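Local structure of lipoate-protein ligase 1 (Plasmodium falciparum, 5T8U) at residues I282-L293 and Y349-E360. The protein belongs to the lipoate-protein ligase family, joining a lipoyl protein ligase A/B catalytic domain, which holds lipoic acid in this model, to a smaller C-terminal domain. Sequence-based numbering, arbitrary orientation.
Sequences IWKQFTFGKLEL and YLDEVRSWILQE
Trp356 reaches from helix 349-357 onto the hairpin 282-293 and is clasped by aliphatic groups on both faces. Ile282 CD1 lies 4.1 Å from the centroid of the six-membered ring, while on the opposite face Lys284 CB sits 3.9 Å from that of the five-membered ring; both are CH-pi contacts. A chi1 of 169° sets CG anti to the backbone N and directs the indole edge between Ile282 and Lys284, Trp356 CZ2 coming 3.2 Å from Trp283 C. Within 349-360, Trp356 NE1 donates a bent bond to Glu360 OE2 (2.8 Å), which is tilted from the indole plane; no hydrogen bond crosses the two segments.

Among the aromatic pairs, Phe286 turns its edge toward the Trp356 face in an offset edge-to-face pair, planes at 78°. Phe288, in the type I turn 286-289, places CD2 over the centre of the Tyr349 ring, 3.4 Å from Tyr349 CD1, with the planes inclined by 33°. The Glu352 carboxylate lies at the Phe286 edge, its OE1 3.3 Å from Phe288 CE2.

Aliphatic side chains meet as well: Val353 CG2 and Leu291 CD1 at 3.7 Å, Leu293 CD2 and Ile357 CD1 at 3.8 Å.

In the C-terminal domain, helix 347-357 covers strands 280-286 and 289-297 of a three-stranded antiparallel sheet; Leu291 and Leu293 touch Ile307 of strand 302-309, Val353 Leu320 of helix 314-321.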
ATOM      1  N   ILE A 282      14.611 -19.336   9.220  1.00 80.35           N
ATOM      2  CA  ILE A 282      14.053 -19.065  10.537  1.00 76.74           C
ATOM      3  C   ILE A 282      12.828 -18.173  10.359  1.00 75.03           C
ATOM      4  O   ILE A 282      12.622 -17.566   9.305  1.00 72.50           O
ATOM      5  CB  ILE A 282      15.082 -18.414  11.489  1.00 76.29           C
ATOM      6  CG1 ILE A 282      15.443 -16.995  11.028  1.00 74.63           C
ATOM      7  CG2 ILE A 282      16.336 -19.285  11.571  1.00 78.74           C
ATOM      8  CD1 ILE A 282      16.328 -16.236  12.001  1.00 74.74           C
ATOM      9  N   TRP A 283      12.005 -18.102  11.403  0.93 79.49           N
ATOM     10  CA  TRP A 283      10.753 -17.365  11.295  0.93 78.73           C
ATOM     11  C   TRP A 283      10.195 -17.079  12.682  0.93 78.37           C
ATOM     12  O   TRP A 283      10.506 -17.776  13.653  0.93 79.21           O
ATOM     13  CB  TRP A 283       9.728 -18.141  10.460  0.93 80.47           C
ATOM     14  CG  TRP A 283       9.214 -19.375  11.139  0.93 84.87           C
ATOM     15  CD1 TRP A 283       7.980 -19.553  11.691  0.93 86.01           C
ATOM     16  CD2 TRP A 283       9.925 -20.604  11.342  0.93 89.03           C
ATOM     17  NE1 TRP A 283       7.876 -20.816  12.222  0.93 89.21           N
ATOM     18  CE2 TRP A 283       9.057 -21.481  12.021  0.93 91.06           C
ATOM     19  CE3 TRP A 283      11.209 -21.049  11.014  0.93 91.06           C
ATOM     20  CZ2 TRP A 283       9.432 -22.775  12.379  0.93 94.27           C
ATOM     21  CZ3 TRP A 283      11.581 -22.334  11.370  0.93 93.58           C
ATOM     22  CH2 TRP A 283      10.694 -23.181  12.045  0.93 94.98           C
ATOM     23  N   LYS A 284       9.362 -16.041  12.759  1.00 75.93           N
ATOM     24  CA  LYS A 284       8.650 -15.719  13.990  1.00 74.06           C
ATOM     25  C   LYS A 284       7.484 -14.800  13.656  1.00 73.90           C
ATOM     26  O   LYS A 284       7.480 -14.121  12.626  1.00 71.02           O
ATOM     27  CB  LYS A 284       9.566 -15.057  15.025  1.00 72.81           C
ATOM     28  CG  LYS A 284       9.008 -15.072  16.445  1.00 73.38           C
ATOM     29  CD  LYS A 284       9.688 -14.059  17.346  1.00 73.19           C
ATOM     30  CE  LYS A 284       9.154 -14.149  18.766  1.00 75.69           C
ATOM     31  NZ  LYS A 284       9.765 -13.131  19.663  1.00 76.72           N
ATOM     32  N   GLN A 285       6.493 -14.785  14.544  1.00 75.55           N
ATOM     33  CA  GLN A 285       5.320 -13.927  14.410  1.00 73.42           C
ATOM     34  C   GLN A 285       5.436 -12.780  15.408  1.00 72.39           C
ATOM     35  O   GLN A 285       5.355 -12.995  16.623  1.00 73.80           O
ATOM     36  CB  GLN A 285       4.037 -14.725  14.638  1.00 73.89           C
ATOM     37  CG  GLN A 285       2.763 -13.904  14.504  1.00 73.67           C
ATOM     38  CD  GLN A 285       2.627 -13.261  13.138  1.00 71.59           C
ATOM     39  OE1 GLN A 285       2.871 -13.894  12.111  1.00 71.58           O
ATOM     40  NE2 GLN A 285       2.245 -11.989  13.120  1.00 69.53           N
ATOM     41  N   PHE A 286       5.622 -11.566  14.896  1.00 70.77           N
ATOM     42  CA  PHE A 286       5.695 -10.367  15.719  1.00 70.80           C
ATOM     43  C   PHE A 286       4.369  -9.614  15.682  1.00 70.24           C
ATOM     44  O   PHE A 286       3.526  -9.828  14.807  1.00 70.28           O
ATOM     45  CB  PHE A 286       6.821  -9.444  15.242  1.00 68.54           C
ATOM     46  CG  PHE A 286       8.196 -10.036  15.375  1.00 68.94           C
ATOM     47  CD1 PHE A 286       8.936  -9.851  16.532  1.00 69.47           C
ATOM     48  CD2 PHE A 286       8.754 -10.765  14.338  1.00 68.92           C
ATOM     49  CE1 PHE A 286      10.204 -10.391  16.655  1.00 70.73           C
ATOM     50  CE2 PHE A 286      10.020 -11.306  14.455  1.00 70.70           C
ATOM     51  CZ  PHE A 286      10.747 -11.118  15.615  1.00 71.37           C
ATOM     52  N   THR A 287       4.197  -8.712  16.653  1.00 68.95           N
ATOM     53  CA  THR A 287       3.006  -7.868  16.675  1.00 67.81           C
ATOM     54  C   THR A 287       2.868  -7.084  15.377  1.00 65.02           C
ATOM     55  O   THR A 287       1.754  -6.882  14.881  1.00 66.16           O
ATOM     56  CB  THR A 287       3.053  -6.910  17.867  1.00 69.10           C
ATOM     57  OG1 THR A 287       4.332  -6.265  17.920  1.00 70.14           O
ATOM     58  CG2 THR A 287       2.799  -7.653  19.171  1.00 70.65           C
ATOM     59  N   PHE A 288       3.989  -6.642  14.810  0.90 62.34           N
ATOM     60  CA  PHE A 288       3.992  -5.888  13.563  0.90 58.44           C
ATOM     61  C   PHE A 288       4.018  -6.783  12.332  0.90 57.72           C
ATOM     62  O   PHE A 288       4.198  -6.276  11.220  0.90 57.36           O
ATOM     63  CB  PHE A 288       5.181  -4.921  13.523  0.90 60.15           C
ATOM     64  CG  PHE A 288       6.480  -5.523  13.990  0.90 63.78           C
ATOM     65  CD1 PHE A 288       7.180  -6.414  13.193  0.90 63.64           C
ATOM     66  CD2 PHE A 288       7.000  -5.187  15.227  0.90 65.22           C
ATOM     67  CE1 PHE A 288       8.373  -6.962  13.629  0.90 65.21           C
ATOM     68  CE2 PHE A 288       8.190  -5.729  15.666  0.90 66.14           C
ATOM     69  CZ  PHE A 288       8.878  -6.618  14.867  0.90 66.03           C
ATOM     70  N   GLY A 289       3.849  -8.089  12.497  0.77 59.21           N
ATOM     71  CA  GLY A 289       3.758  -9.005  11.379  0.77 60.33           C
ATOM     72  C   GLY A 289       4.757 -10.139  11.489  0.77 61.01           C
ATOM     73  O   GLY A 289       5.630 -10.165  12.357  0.77 61.73           O
ATOM     74  N   LYS A 290       4.607 -11.089  10.574  1.00 60.25           N
ATOM     75  CA  LYS A 290       5.480 -12.250  10.526  1.00 61.17           C
ATOM     76  C   LYS A 290       6.790 -11.907   9.828  1.00 68.20           C
ATOM     77  O   LYS A 290       6.857 -11.002   8.991  1.00 65.73           O
ATOM     78  CB  LYS A 290       4.793 -13.409   9.802  1.00 58.33           C
ATOM     79  N   LEU A 291       7.837 -12.643  10.189  1.00 81.17           N
ATOM     80  CA  LEU A 291       9.162 -12.469   9.610  1.00 84.78           C
ATOM     81  C   LEU A 291       9.748 -13.838   9.306  1.00 86.55           C
ATOM     82  O   LEU A 291       9.691 -14.743  10.145  1.00 89.46           O
ATOM     83  CB  LEU A 291      10.087 -11.693  10.556  1.00 84.79           C
ATOM     84  CG  LEU A 291      10.209 -10.191  10.287  1.00 82.82           C
ATOM     85  CD1 LEU A 291      10.810  -9.477  11.488  1.00 83.45           C
ATOM     86  CD2 LEU A 291      11.052  -9.938   9.045  1.00 82.08           C
ATOM     87  N   GLU A 292      10.303 -13.977   8.102  1.00 82.19           N
ATOM     88  CA  GLU A 292      10.916 -15.213   7.632  1.00 83.61           C
ATOM     89  C   GLU A 292      12.238 -14.870   6.967  1.00 81.78           C
ATOM     90  O   GLU A 292      12.262 -14.127   5.979  1.00 81.11           O
ATOM     91  CB  GLU A 292      10.008 -15.948   6.643  1.00 86.21           C
ATOM     92  CG  GLU A 292       8.853 -16.692   7.279  1.00 88.98           C
ATOM     93  CD  GLU A 292       8.099 -17.548   6.282  1.00 91.81           C
ATOM     94  OE1 GLU A 292       8.293 -17.356   5.063  1.00 91.93           O
ATOM     95  OE2 GLU A 292       7.315 -18.418   6.717  1.00 93.73           O
ATOM     96  N   LEU A 293      13.327 -15.415   7.499  1.00 79.70           N
ATOM     97  CA  LEU A 293      14.663 -15.207   6.961  1.00 78.39           C
ATOM     98  C   LEU A 293      15.175 -16.502   6.350  1.00 80.55           C
ATOM     99  O   LEU A 293      15.159 -17.550   7.004  1.00 79.36           O
ATOM    100  CB  LEU A 293      15.632 -14.734   8.047  1.00 79.69           C
ATOM    101  CG  LEU A 293      15.844 -13.226   8.152  1.00 79.05           C
ATOM    102  CD1 LEU A 293      14.579 -12.537   8.638  1.00 76.30           C
ATOM    103  CD2 LEU A 293      17.021 -12.914   9.065  1.00 80.35           C
ATOM    104  N   TYR A 349      11.251  -1.767  16.900  0.83 63.07           N
ATOM    105  CA  TYR A 349      11.113  -2.969  16.085  0.83 60.66           C
ATOM    106  C   TYR A 349      12.471  -3.587  15.784  0.83 59.41           C
ATOM    107  O   TYR A 349      12.633  -4.809  15.858  0.83 58.45           O
ATOM    108  CB  TYR A 349      10.376  -2.643  14.785  0.83 60.03           C
ATOM    109  CG  TYR A 349       8.899  -2.339  14.949  0.83 60.58           C
ATOM    110  CD1 TYR A 349       8.316  -2.246  16.208  0.83 62.15           C
ATOM    111  CD2 TYR A 349       8.084  -2.155  13.838  0.83 59.52           C
ATOM    112  CE1 TYR A 349       6.968  -1.971  16.354  0.83 62.40           C
ATOM    113  CE2 TYR A 349       6.736  -1.879  13.974  0.83 58.45           C
ATOM    114  CZ  TYR A 349       6.184  -1.789  15.234  0.83 60.53           C
ATOM    115  OH  TYR A 349       4.843  -1.516  15.371  0.83 61.20           O
ATOM    116  N   LEU A 350      13.461  -2.760  15.445  1.00 62.81           N
ATOM    117  CA  LEU A 350      14.789  -3.289  15.153  1.00 65.57           C
ATOM    118  C   LEU A 350      15.391  -3.966  16.378  1.00 66.30           C
ATOM    119  O   LEU A 350      15.963  -5.057  16.274  1.00 67.99           O
ATOM    120  CB  LEU A 350      15.703  -2.172  14.651  1.00 65.47           C
ATOM    121  CG  LEU A 350      17.039  -2.629  14.057  1.00 66.18           C
ATOM    122  CD1 LEU A 350      16.832  -3.356  12.734  1.00 65.05           C
ATOM    123  CD2 LEU A 350      17.982  -1.452  13.873  1.00 66.47           C
ATOM    124  N   ASP A 351      15.271  -3.336  17.550  0.91 62.90           N
ATOM    125  CA  ASP A 351      15.771  -3.953  18.775  0.91 63.27           C
ATOM    126  C   ASP A 351      15.131  -5.317  18.998  0.91 62.49           C
ATOM    127  O   ASP A 351      15.822  -6.303  19.277  0.91 65.69           O
ATOM    128  CB  ASP A 351      15.513  -3.042  19.975  0.91 66.15           C
ATOM    129  CG  ASP A 351      16.353  -1.783  19.943  0.91 68.57           C
ATOM    130  OD1 ASP A 351      16.298  -1.008  20.921  0.91 70.27           O
ATOM    131  OD2 ASP A 351      17.055  -1.560  18.935  0.91 68.33           O
ATOM    132  N   GLU A 352      13.804  -5.392  18.880  1.00 62.33           N
ATOM    133  CA  GLU A 352      13.118  -6.664  19.084  1.00 61.60           C
ATOM    134  C   GLU A 352      13.582  -7.711  18.076  1.00 61.94           C
ATOM    135  O   GLU A 352      13.825  -8.870  18.438  1.00 63.56           O
ATOM    136  CB  GLU A 352      11.606  -6.456  18.992  1.00 59.70           C
ATOM    137  CG  GLU A 352      10.783  -7.641  19.460  1.00 60.48           C
ATOM    138  CD  GLU A 352       9.295  -7.347  19.477  1.00 59.82           C
ATOM    139  OE1 GLU A 352       8.872  -6.380  18.807  1.00 58.68           O
ATOM    140  OE2 GLU A 352       8.550  -8.079  20.162  1.00 60.74           O
ATOM    141  N   VAL A 353      13.727  -7.318  16.809  1.00 61.49           N
ATOM    142  CA  VAL A 353      14.106  -8.276  15.774  1.00 63.09           C
ATOM    143  C   VAL A 353      15.518  -8.800  16.017  1.00 68.75           C
ATOM    144  O   VAL A 353      15.770 -10.004  15.902  1.00 68.33           O
ATOM    145  CB  VAL A 353      13.963  -7.640  14.378  1.00 59.37           C
ATOM    146  CG1 VAL A 353      14.545  -8.551  13.295  1.00 59.55           C
ATOM    147  CG2 VAL A 353      12.497  -7.359  14.079  1.00 59.38           C
ATOM    148  N   ARG A 354      16.461  -7.915  16.351  1.00 78.84           N
ATOM    149  CA  ARG A 354      17.819  -8.376  16.634  1.00 86.12           C
ATOM    150  C   ARG A 354      17.834  -9.274  17.864  1.00 83.68           C
ATOM    151  O   ARG A 354      18.495 -10.320  17.872  1.00 85.71           O
ATOM    152  CB  ARG A 354      18.764  -7.182  16.815  1.00 89.56           C
ATOM    153  CG  ARG A 354      19.226  -6.922  18.250  1.00 92.28           C
ATOM    154  CD  ARG A 354      20.183  -5.745  18.327  1.00 94.33           C
ATOM    155  NE  ARG A 354      20.533  -5.430  19.710  1.00 96.88           N
ATOM    156  CZ  ARG A 354      21.489  -6.038  20.407  1.00 98.83           C
ATOM    157  NH1 ARG A 354      21.723  -5.678  21.661  1.00100.30           N
ATOM    158  NH2 ARG A 354      22.211  -7.007  19.860  1.00 99.95           N
ATOM    159  N   SER A 355      17.104  -8.883  18.911  1.00 75.96           N
ATOM    160  CA  SER A 355      16.975  -9.736  20.084  1.00 73.66           C
ATOM    161  C   SER A 355      16.419 -11.102  19.713  1.00 73.48           C
ATOM    162  O   SER A 355      16.693 -12.092  20.404  1.00 74.25           O
ATOM    163  CB  SER A 355      16.085  -9.060  21.125  1.00 72.64           C
ATOM    164  OG  SER A 355      15.806  -9.937  22.202  1.00 75.22           O
ATOM    165  N   TRP A 356      15.640 -11.181  18.633  1.00 74.32           N
ATOM    166  CA  TRP A 356      15.166 -12.477  18.158  1.00 76.22           C
ATOM    167  C   TRP A 356      16.261 -13.234  17.411  1.00 76.47           C
ATOM    168  O   TRP A 356      16.455 -14.434  17.630  1.00 80.18           O
ATOM    169  CB  TRP A 356      13.945 -12.296  17.257  1.00 74.61           C
ATOM    170  CG  TRP A 356      13.580 -13.549  16.531  1.00 74.40           C
ATOM    171  CD1 TRP A 356      13.312 -14.764  17.086  1.00 76.23           C
ATOM    172  CD2 TRP A 356      13.443 -13.716  15.114  1.00 74.16           C
ATOM    173  NE1 TRP A 356      13.017 -15.679  16.107  1.00 76.83           N
ATOM    174  CE2 TRP A 356      13.091 -15.061  14.886  1.00 75.64           C
ATOM    175  CE3 TRP A 356      13.582 -12.859  14.017  1.00 73.66           C
ATOM    176  CZ2 TRP A 356      12.876 -15.569  13.607  1.00 76.81           C
ATOM    177  CZ3 TRP A 356      13.368 -13.368  12.746  1.00 73.36           C
ATOM    178  CH2 TRP A 356      13.018 -14.709  12.554  1.00 75.89           C
ATOM    179  N   ILE A 357      16.984 -12.547  16.523  1.00 70.94           N
ATOM    180  CA  ILE A 357      17.974 -13.222  15.687  1.00 70.65           C
ATOM    181  C   ILE A 357      19.104 -13.780  16.540  1.00 74.77           C
ATOM    182  O   ILE A 357      19.608 -14.880  16.282  1.00 76.33           O
ATOM    183  CB  ILE A 357      18.499 -12.264  14.601  1.00 70.56           C
ATOM    184  CG1 ILE A 357      17.430 -12.083  13.518  1.00 68.98           C
ATOM    185  CG2 ILE A 357      19.811 -12.786  13.993  1.00 72.19           C
ATOM    186  CD1 ILE A 357      17.822 -11.155  12.390  1.00 67.75           C
ATOM    187  N   LEU A 358      19.522 -13.040  17.567  1.00 78.47           N
ATOM    188  CA  LEU A 358      20.609 -13.522  18.413  1.00 82.34           C
ATOM    189  C   LEU A 358      20.247 -14.782  19.186  1.00 86.92           C
ATOM    190  O   LEU A 358      21.105 -15.312  19.901  1.00 90.61           O
ATOM    191  CB  LEU A 358      21.047 -12.428  19.387  1.00 80.25           C
ATOM    192  CG  LEU A 358      21.570 -11.131  18.763  1.00 78.66           C
ATOM    193  CD1 LEU A 358      22.140 -10.232  19.843  1.00 78.79           C
ATOM    194  CD2 LEU A 358      22.619 -11.392  17.685  1.00 78.92           C
ATOM    195  N   GLN A 359      19.015 -15.274  19.071  1.00 91.13           N
ATOM    196  CA  GLN A 359      18.621 -16.541  19.671  1.00 96.49           C
ATOM    197  C   GLN A 359      18.431 -17.640  18.632  1.00 98.30           C
ATOM    198  O   GLN A 359      17.993 -18.741  18.981  1.00102.72           O
ATOM    199  CB  GLN A 359      17.345 -16.350  20.490  1.00 96.34           C
ATOM    200  CG  GLN A 359      17.561 -15.492  21.725  1.00 97.60           C
ATOM    201  CD  GLN A 359      16.286 -14.857  22.239  1.00 98.42           C
ATOM    202  OE1 GLN A 359      15.218 -14.996  21.641  1.00 97.96           O
ATOM    203  NE2 GLN A 359      16.394 -14.144  23.355  1.00 98.92           N
ATOM    204  N   GLU A 360      18.755 -17.368  17.369  1.00 93.27           N
ATOM    205  CA  GLU A 360      18.726 -18.372  16.306  1.00 93.49           C
ATOM    206  C   GLU A 360      19.033 -17.725  14.961  1.00 90.88           C
ATOM    207  O   GLU A 360      19.983 -18.107  14.279  1.00 91.41           O
ATOM    208  CB  GLU A 360      17.370 -19.077  16.241  1.00 94.82           C
ATOM    209  CG  GLU A 360      16.179 -18.141  16.214  1.00 93.23           C
ATOM    210  CD  GLU A 360      14.866 -18.883  16.347  1.00 94.76           C
ATOM    211  OE1 GLU A 360      14.859 -19.965  16.970  1.00 97.28           O
ATOM    212  OE2 GLU A 360      13.844 -18.390  15.824  1.00 93.27           O
TER